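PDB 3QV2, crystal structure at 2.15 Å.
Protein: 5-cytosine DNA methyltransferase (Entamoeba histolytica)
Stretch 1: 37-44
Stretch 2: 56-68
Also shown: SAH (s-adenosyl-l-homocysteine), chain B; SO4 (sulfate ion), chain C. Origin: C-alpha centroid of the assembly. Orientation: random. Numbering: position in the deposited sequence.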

ATOM      1  N   THR A  37       8.929 -12.473 -12.397  1.00 24.07           N
ATOM      2  CA  THR A  37       9.993 -11.478 -12.435  1.00 23.55           C
ATOM      3  C   THR A  37       9.387 -10.091 -12.261  1.00 22.48           C
ATOM      4  O   THR A  37       8.239  -9.857 -12.640  1.00 21.47           O
ATOM      5  CB  THR A  37      10.766 -11.519 -13.764  1.00 25.50           C
ATOM      6  OG1 THR A  37       9.881 -11.191 -14.844  1.00 26.90           O
ATOM      7  CG2 THR A  37      11.358 -12.902 -13.997  1.00 26.95           C
ATOM      8  N   PHE A  38      10.159  -9.173 -11.691  1.00 21.70           N
ATOM      9  CA  PHE A  38       9.669  -7.825 -11.431  1.00 19.51           C
ATOM     10  C   PHE A  38      10.633  -6.752 -11.933  1.00 19.97           C
ATOM     11  O   PHE A  38      11.836  -6.824 -11.692  1.00 22.19           O
ATOM     12  CB  PHE A  38       9.412  -7.631  -9.934  1.00 18.18           C
ATOM     13  CG  PHE A  38       8.317  -8.506  -9.385  1.00 18.11           C
ATOM     14  CD1 PHE A  38       7.013  -8.044  -9.312  1.00 16.88           C
ATOM     15  CD2 PHE A  38       8.592  -9.788  -8.937  1.00 16.46           C
ATOM     16  CE1 PHE A  38       6.005  -8.845  -8.807  1.00 13.16           C
ATOM     17  CE2 PHE A  38       7.589 -10.594  -8.431  1.00 16.76           C
ATOM     18  CZ  PHE A  38       6.294 -10.121  -8.365  1.00 13.92           C
ATOM     19  N   ILE A  39      10.093  -5.763 -12.639  1.00 18.21           N
ATOM     20  CA  ILE A  39      10.869  -4.604 -13.073  1.00 19.77           C
ATOM     21  C   ILE A  39      10.256  -3.332 -12.497  1.00 20.91           C
ATOM     22  O   ILE A  39       9.309  -2.781 -13.058  1.00 22.01           O
ATOM     23  CB  ILE A  39      10.941  -4.484 -14.607  1.00 20.67           C
ATOM     24  CG1 ILE A  39      11.716  -5.663 -15.205  1.00 25.52           C
ATOM     25  CG2 ILE A  39      11.609  -3.181 -15.006  1.00 19.94           C
ATOM     26  CD1 ILE A  39      10.931  -6.955 -15.263  1.00 24.78           C
ATOM     27  N   PRO A  40      10.797  -2.868 -11.364  1.00 21.40           N
ATOM     28  CA  PRO A  40      10.276  -1.722 -10.613  1.00 19.04           C
ATOM     29  C   PRO A  40      10.662  -0.376 -11.220  1.00 16.85           C
ATOM     30  O   PRO A  40      11.804  -0.190 -11.639  1.00 15.01           O
ATOM     31  CB  PRO A  40      10.942  -1.884  -9.245  1.00 20.78           C
ATOM     32  CG  PRO A  40      12.229  -2.560  -9.543  1.00 21.18           C
ATOM     33  CD  PRO A  40      11.958  -3.484 -10.698  1.00 20.70           C
ATOM     34  N   PHE A  41       9.705   0.547 -11.264  1.00 15.77           N
ATOM     35  CA  PHE A  41       9.954   1.916 -11.705  1.00 15.28           C
ATOM     36  C   PHE A  41       9.541   2.893 -10.610  1.00 20.43           C
ATOM     37  O   PHE A  41       8.403   2.865 -10.141  1.00 17.45           O
ATOM     38  CB  PHE A  41       9.167   2.228 -12.982  1.00 14.23           C
ATOM     39  CG  PHE A  41       9.791   1.683 -14.236  1.00 15.89           C
ATOM     40  CD1 PHE A  41      10.515   2.509 -15.082  1.00 18.65           C
ATOM     41  CD2 PHE A  41       9.642   0.351 -14.577  1.00 15.01           C
ATOM     42  CE1 PHE A  41      11.083   2.012 -16.240  1.00 16.68           C
ATOM     43  CE2 PHE A  41      10.210  -0.153 -15.733  1.00 16.37           C
ATOM     44  CZ  PHE A  41      10.931   0.679 -16.565  1.00 14.32           C
ATOM     45  N   ASP A  42      10.467   3.755 -10.203  1.00 20.53           N
ATOM     46  CA  ASP A  42      10.168   4.786  -9.216  1.00 20.58           C
ATOM     47  C   ASP A  42      11.306   5.800  -9.142  1.00 23.22           C
ATOM     48  O   ASP A  42      12.477   5.443  -9.275  1.00 21.74           O
ATOM     49  CB  ASP A  42       9.904   4.163  -7.843  1.00 16.45           C
ATOM     50  CG  ASP A  42       9.129   5.088  -6.921  1.00 17.37           C
ATOM     51  OD1 ASP A  42       9.509   6.270  -6.805  1.00 17.96           O
ATOM     52  OD2 ASP A  42       8.132   4.632  -6.321  1.00 15.01           O
ATOM     53  N   ILE A  43      10.954   7.065  -8.937  1.00 24.56           N
ATOM     54  CA  ILE A  43      11.935   8.145  -8.920  1.00 23.63           C
ATOM     55  C   ILE A  43      12.369   8.521  -7.505  1.00 25.04           C
ATOM     56  O   ILE A  43      13.274   9.335  -7.323  1.00 27.81           O
ATOM     57  CB  ILE A  43      11.390   9.399  -9.623  1.00 23.64           C
ATOM     58  CG1 ILE A  43      10.146   9.915  -8.899  1.00 23.15           C
ATOM     59  CG2 ILE A  43      11.074   9.096 -11.076  1.00 24.63           C
ATOM     60  CD1 ILE A  43       9.529  11.143  -9.536  1.00 24.22           C
ATOM     61  N   ASN A  44      11.719   7.930  -6.507  1.00 25.70           N
ATOM     62  CA  ASN A  44      12.038   8.216  -5.113  1.00 26.81           C
ATOM     63  C   ASN A  44      13.298   7.480  -4.663  1.00 25.94           C
ATOM     64  O   ASN A  44      13.283   6.262  -4.472  1.00 24.07           O
ATOM     65  CB  ASN A  44      10.856   7.852  -4.211  1.00 28.81           C
ATOM     66  CG  ASN A  44      10.998   8.410  -2.809  1.00 33.45           C
ATOM     67  OD1 ASN A  44      11.666   7.820  -1.960  1.00 34.43           O
ATOM     68  ND2 ASN A  44      10.367   9.551  -2.557  1.00 34.79           N
ATOM     69  N   LYS A  56      17.419  -6.853  -3.936  1.00 33.64           N
ATOM     70  CA  LYS A  56      18.705  -6.978  -4.618  1.00 39.05           C
ATOM     71  C   LYS A  56      18.590  -6.748  -6.123  1.00 38.24           C
ATOM     72  O   LYS A  56      19.273  -7.398  -6.913  1.00 39.37           O
ATOM     73  CB  LYS A  56      19.320  -8.353  -4.346  1.00 41.95           C
ATOM     74  CG  LYS A  56      19.359  -8.729  -2.875  1.00 42.93           C
ATOM     75  CD  LYS A  56      20.096  -7.686  -2.053  1.00 44.16           C
ATOM     76  CE  LYS A  56      20.147  -8.081  -0.586  1.00 45.13           C
ATOM     77  NZ  LYS A  56      20.874  -7.078   0.241  1.00 43.81           N
ATOM     78  N   GLU A  57      17.717  -5.827  -6.511  1.00 36.27           N
ATOM     79  CA  GLU A  57      17.539  -5.477  -7.915  1.00 34.31           C
ATOM     80  C   GLU A  57      17.428  -3.965  -8.043  1.00 32.87           C
ATOM     81  O   GLU A  57      16.891  -3.304  -7.156  1.00 32.39           O
ATOM     82  CB  GLU A  57      16.290  -6.149  -8.485  1.00 35.15           C
ATOM     83  CG  GLU A  57      16.311  -7.667  -8.410  1.00 39.54           C
ATOM     84  CD  GLU A  57      14.989  -8.295  -8.813  1.00 44.30           C
ATOM     85  OE1 GLU A  57      14.240  -7.665  -9.588  1.00 41.66           O
ATOM     86  OE2 GLU A  57      14.701  -9.418  -8.348  1.00 48.97           O
ATOM     87  N   GLU A  58      17.937  -3.419  -9.141  1.00 32.97           N
ATOM     88  CA  GLU A  58      17.935  -1.972  -9.333  1.00 36.71           C
ATOM     89  C   GLU A  58      16.575  -1.450  -9.786  1.00 33.61           C
ATOM     90  O   GLU A  58      15.885  -2.091 -10.578  1.00 34.52           O
ATOM     91  CB  GLU A  58      19.017  -1.556 -10.330  1.00 43.51           C
ATOM     92  CG  GLU A  58      19.140  -0.051 -10.503  1.00 51.37           C
ATOM     93  CD  GLU A  58      20.304   0.340 -11.389  1.00 57.62           C
ATOM     94  OE1 GLU A  58      20.873  -0.554 -12.053  1.00 58.78           O
ATOM     95  OE2 GLU A  58      20.651   1.539 -11.418  1.00 60.12           O
ATOM     96  N   VAL A  59      16.199  -0.282  -9.276  1.00 26.24           N
ATOM     97  CA  VAL A  59      14.949   0.357  -9.660  1.00 21.64           C
ATOM     98  C   VAL A  59      15.165   1.334 -10.810  1.00 24.55           C
ATOM     99  O   VAL A  59      16.068   2.171 -10.763  1.00 26.80           O
ATOM    100  CB  VAL A  59      14.318   1.125  -8.480  1.00 16.10           C
ATOM    101  CG1 VAL A  59      13.019   1.779  -8.915  1.00 15.14           C
ATOM    102  CG2 VAL A  59      14.084   0.193  -7.300  1.00 10.98           C
ATOM    103  N   GLN A  60      14.333   1.224 -11.842  1.00 22.86           N
ATOM    104  CA  GLN A  60      14.404   2.127 -12.985  1.00 25.89           C
ATOM    105  C   GLN A  60      13.846   3.498 -12.616  1.00 24.13           C
ATOM    106  O   GLN A  60      12.689   3.616 -12.214  1.00 26.78           O
ATOM    107  CB  GLN A  60      13.632   1.549 -14.173  1.00 31.37           C
ATOM    108  CG  GLN A  60      14.096   0.172 -14.607  1.00 36.29           C
ATOM    109  CD  GLN A  60      15.507   0.176 -15.153  1.00 39.87           C
ATOM    110  OE1 GLN A  60      16.368  -0.560 -14.675  1.00 43.18           O
ATOM    111  NE2 GLN A  60      15.751   0.999 -16.167  1.00 39.93           N
ATOM    112  N   VAL A  61      14.673   4.529 -12.758  1.00 22.71           N
ATOM    113  CA  VAL A  61      14.293   5.878 -12.352  1.00 23.75           C
ATOM    114  C   VAL A  61      13.754   6.718 -13.506  1.00 25.41           C
ATOM    115  O   VAL A  61      13.550   7.922 -13.361  1.00 26.06           O
ATOM    116  CB  VAL A  61      15.472   6.623 -11.694  1.00 26.98           C
ATOM    117  CG1 VAL A  61      15.906   5.908 -10.427  1.00 28.33           C
ATOM    118  CG2 VAL A  61      16.635   6.743 -12.665  1.00 28.85           C
ATOM    119  N   LYS A  62      13.531   6.083 -14.651  1.00 24.82           N
ATOM    120  CA  LYS A  62      12.945   6.770 -15.795  1.00 22.88           C
ATOM    121  C   LYS A  62      11.570   7.316 -15.425  1.00 22.91           C
ATOM    122  O   LYS A  62      10.693   6.565 -15.000  1.00 22.85           O
ATOM    123  CB  LYS A  62      12.838   5.821 -16.991  1.00 23.44           C
ATOM    124  CG  LYS A  62      12.285   6.465 -18.251  1.00 24.88           C
ATOM    125  CD  LYS A  62      13.163   7.617 -18.713  1.00 29.12           C
ATOM    126  CE  LYS A  62      12.610   8.267 -19.973  1.00 34.07           C
ATOM    127  NZ  LYS A  62      13.508   9.337 -20.494  1.00 37.37           N
ATOM    128  N   ASN A  63      11.386   8.624 -15.583  1.00 22.32           N
ATOM    129  CA  ASN A  63      10.134   9.267 -15.195  1.00 22.87           C
ATOM    130  C   ASN A  63       8.943   8.730 -15.984  1.00 20.60           C
ATOM    131  O   ASN A  63       8.965   8.698 -17.213  1.00 23.00           O
ATOM    132  CB  ASN A  63      10.231  10.786 -15.356  1.00 24.34           C
ATOM    133  CG  ASN A  63       9.214  11.527 -14.510  1.00 25.32           C
ATOM    134  OD1 ASN A  63       8.018  11.509 -14.797  1.00 26.92           O
ATOM    135  ND2 ASN A  63       9.689  12.190 -13.461  1.00 24.86           N
ATOM    136  N   LEU A  64       7.905   8.311 -15.266  1.00 16.75           N
ATOM    137  CA  LEU A  64       6.741   7.681 -15.880  1.00 16.73           C
ATOM    138  C   LEU A  64       5.845   8.676 -16.612  1.00 20.07           C
ATOM    139  O   LEU A  64       4.884   8.283 -17.275  1.00 23.97           O
ATOM    140  CB  LEU A  64       5.933   6.907 -14.834  1.00 18.10           C
ATOM    141  CG  LEU A  64       6.378   5.472 -14.537  1.00 22.77           C
ATOM    142  CD1 LEU A  64       7.890   5.358 -14.517  1.00 26.60           C
ATOM    143  CD2 LEU A  64       5.785   4.976 -13.227  1.00 18.17           C
ATOM    144  N   ASP A  65       6.162   9.960 -16.493  1.00 20.48           N
ATOM    145  CA  ASP A  65       5.407  10.993 -17.194  1.00 24.96           C
ATOM    146  C   ASP A  65       5.646  10.940 -18.697  1.00 23.10           C
ATOM    147  O   ASP A  65       4.767  11.287 -19.485  1.00 22.10           O
ATOM    148  CB  ASP A  65       5.774  12.387 -16.675  1.00 25.14           C
ATOM    149  CG  ASP A  65       5.288  12.633 -15.262  1.00 25.77           C
ATOM    150  OD1 ASP A  65       4.421  11.872 -14.786  1.00 25.65           O
ATOM    151  OD2 ASP A  65       5.767  13.600 -14.633  1.00 25.98           O
ATOM    152  N   SER A  66       6.838  10.501 -19.093  1.00 21.86           N
ATOM    153  CA  SER A  66       7.247  10.590 -20.491  1.00 23.80           C
ATOM    154  C   SER A  66       7.898   9.322 -21.037  1.00 20.98           C
ATOM    155  O   SER A  66       8.379   9.315 -22.170  1.00 22.73           O
ATOM    156  CB  SER A  66       8.207  11.768 -20.677  1.00 25.51           C
ATOM    157  OG  SER A  66       9.397  11.572 -19.929  1.00 26.03           O
ATOM    158  N   ILE A  67       7.919   8.255 -20.244  1.00 16.87           N
ATOM    159  CA  ILE A  67       8.552   7.012 -20.682  1.00 18.34           C
ATOM    160  C   ILE A  67       7.959   6.524 -22.006  1.00 16.70           C
ATOM    161  O   ILE A  67       6.740   6.515 -22.189  1.00 19.14           O
ATOM    162  CB  ILE A  67       8.465   5.903 -19.613  1.00 20.33           C
ATOM    163  CG1 ILE A  67       9.305   4.693 -20.033  1.00 23.44           C
ATOM    164  CG2 ILE A  67       7.019   5.506 -19.370  1.00 16.97           C
ATOM    165  CD1 ILE A  67       9.435   3.629 -18.965  1.00 24.17           C
ATOM    166  N   SER A  68       8.827   6.125 -22.930  1.00 15.27           N
ATOM    167  CA  SER A  68       8.398   5.745 -24.271  1.00 16.68           C
ATOM    168  C   SER A  68       7.786   4.351 -24.305  1.00 14.38           C
ATOM    169  O   SER A  68       8.058   3.521 -23.439  1.00 11.29           O
ATOM    170  CB  SER A  68       9.570   5.820 -25.252  1.00 16.70           C
ATOM    171  OG  SER A  68      10.520   4.798 -24.991  1.00 17.80           O
TER
HETATM  172  N   SAH B 323       2.906   0.801  -3.446  1.00 22.58           N
HETATM  173  CA  SAH B 323       4.268   1.208  -3.161  1.00 21.57           C
HETATM  174  CB  SAH B 323       4.368   2.721  -3.027  1.00 21.80           C
HETATM  175  CG  SAH B 323       3.385   3.586  -3.778  1.00 22.36           C
HETATM  176  SD  SAH B 323       3.484   5.369  -3.519  1.00 19.15           S
HETATM  177  C   SAH B 323       4.745   0.512  -1.911  1.00 18.21           C
HETATM  178  O   SAH B 323       5.633   1.053  -1.192  1.00 21.03           O
HETATM  179  OXT SAH B 323       4.255  -0.622  -1.585  1.00 15.75           O
HETATM  180  C5' SAH B 323       3.677   6.181  -5.091  1.00 23.78           C
HETATM  181  C4' SAH B 323       5.025   6.192  -5.715  1.00 24.41           C
HETATM  182  O4' SAH B 323       4.900   6.631  -7.022  1.00 25.37           O
HETATM  183  C3' SAH B 323       5.883   7.149  -5.014  1.00 22.59           C
HETATM  184  O3' SAH B 323       6.891   6.471  -4.345  1.00 21.39           O
HETATM  185  C2' SAH B 323       6.450   8.022  -6.009  1.00 23.85           C
HETATM  186  O2' SAH B 323       7.823   8.097  -5.848  1.00 21.90           O
HETATM  187  C1' SAH B 323       6.116   7.396  -7.291  1.00 20.20           C
HETATM  188  N9  SAH B 323       6.002   8.367  -8.342  1.00 20.62           N
HETATM  189  C8  SAH B 323       5.335   9.528  -8.382  1.00 21.61           C
HETATM  190  N7  SAH B 323       5.544  10.067  -9.595  1.00 21.16           N
HETATM  191  C5  SAH B 323       6.346   9.237 -10.305  1.00 21.66           C
HETATM  192  C6  SAH B 323       6.878   9.289 -11.595  1.00 19.99           C
HETATM  193  N6  SAH B 323       6.599  10.406 -12.464  1.00 17.83           N
HETATM  194  N1  SAH B 323       7.659   8.273 -12.004  1.00 19.09           N
HETATM  195  C2  SAH B 323       7.933   7.226 -11.214  1.00 17.43           C
HETATM  196  N3  SAH B 323       7.433   7.155  -9.975  1.00 20.42           N
HETATM  197  C4  SAH B 323       6.646   8.138  -9.502  1.00 22.06           C
HETATM  198  S   SO4 C 324      13.710   8.721 -24.193  1.00 61.95           S
HETATM  199  O1  SO4 C 324      13.883   9.891 -23.335  1.00 64.49           O
HETATM  200  O2  SO4 C 324      12.285   8.464 -24.367  1.00 63.30           O
HETATM  201  O3  SO4 C 324      14.325   8.968 -25.495  1.00 60.13           O
HETATM  202  O4  SO4 C 324      14.341   7.564 -23.562  1.00 60.26           O
HETATM  203  O   HOH W   1      12.805 -10.094 -10.776  1.00 30.39           O
HETATM  204  O   HOH W   2      14.416  -6.147 -11.793  1.00 35.72           O

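Two stretches of the methyltransferase chain lie side by side, burying 597 Å² between them: a strand that begins before Thr-37, with the loop that follows it through Asn-44, and an irregular segment, 56-68, without regular helix or strand. The backbones join at a single bridge, Phe-41 with Gln-60 (CA to CA, 4.6 Å). Gln-60 supplies both bonds, its N donating to Pro-40 O (2.9 Å) and its O accepting from Asp-42 N (3.0 Å), so the one residue is clasped between the two peptide groups that flank Phe-41. The closeness also brings Phe-41 CA to 3.3 Å from Gln-60 O, a CA-H...O contact; Val-61 CA makes a longer one with Asp-42 O (3.6 Å).

The main bump is the Phe-41 side chain; Phe-41 as a whole has more area covered by the other stretch than any other residue. The second stretch lines part of its surroundings. Gln-60 CB sits over one face, 3.5 Å from the centroid of the Phe-41 ring and 21° off its normal, a CH-pi contact made by the aliphatic root of the side chain while the amide end leads away. Lys-62 O lies at the ring edge, 4.1 Å from Phe-41 CD1. Two methyls add oblique contacts: Leu-64 CD1 reaches Phe-41 CB (3.7 Å), and Ile-67 CD1 reaches Phe-41 CE1 (3.6 Å).

A smaller apolar fit pairs Pro-40 with Val-59. Pro-40 CG meets Val-59 CG2 at 4.0 Å, while Val-59 CG1 lies against the backbone, 3.6 Å from Pro-40 O and 3.5 Å from Asp-42 N. Further along, Ile-43 CG2 rests 3.6 Å from Val-61 O, and Ile-43 CD1 extends to 4.1 Å from Asn-63 ND2.

Near Phe-38 the two stretches are bridged by water. Phe-38 O and Glu-57 OE1 are both acceptors, 3.3 Å apart, and cannot bond directly. Water 2 donates to both Phe-38 O and Glu-57 OE1 (2.7 Å each); water 1 accepts from Phe-38 N (2.9 Å) and donates to Glu-57 OE1 (3.1 Å).

S-adenosyl-L-homocysteine draws on both stretches. Its ribose O2' and O3' donate to Asp-42 OD1 (2.7 Å) and OD2 (3.0 Å), and Asp-42 OD1 also takes a bond from Asn-44 N (2.8 Å). At the adenine, SAH N6 donates to Asn-63 OD1 (2.9 Å), Leu-64 N donates to SAH N1 (3.3 Å), and Ile-43 CG2 packs 3.6 Å from that same N1.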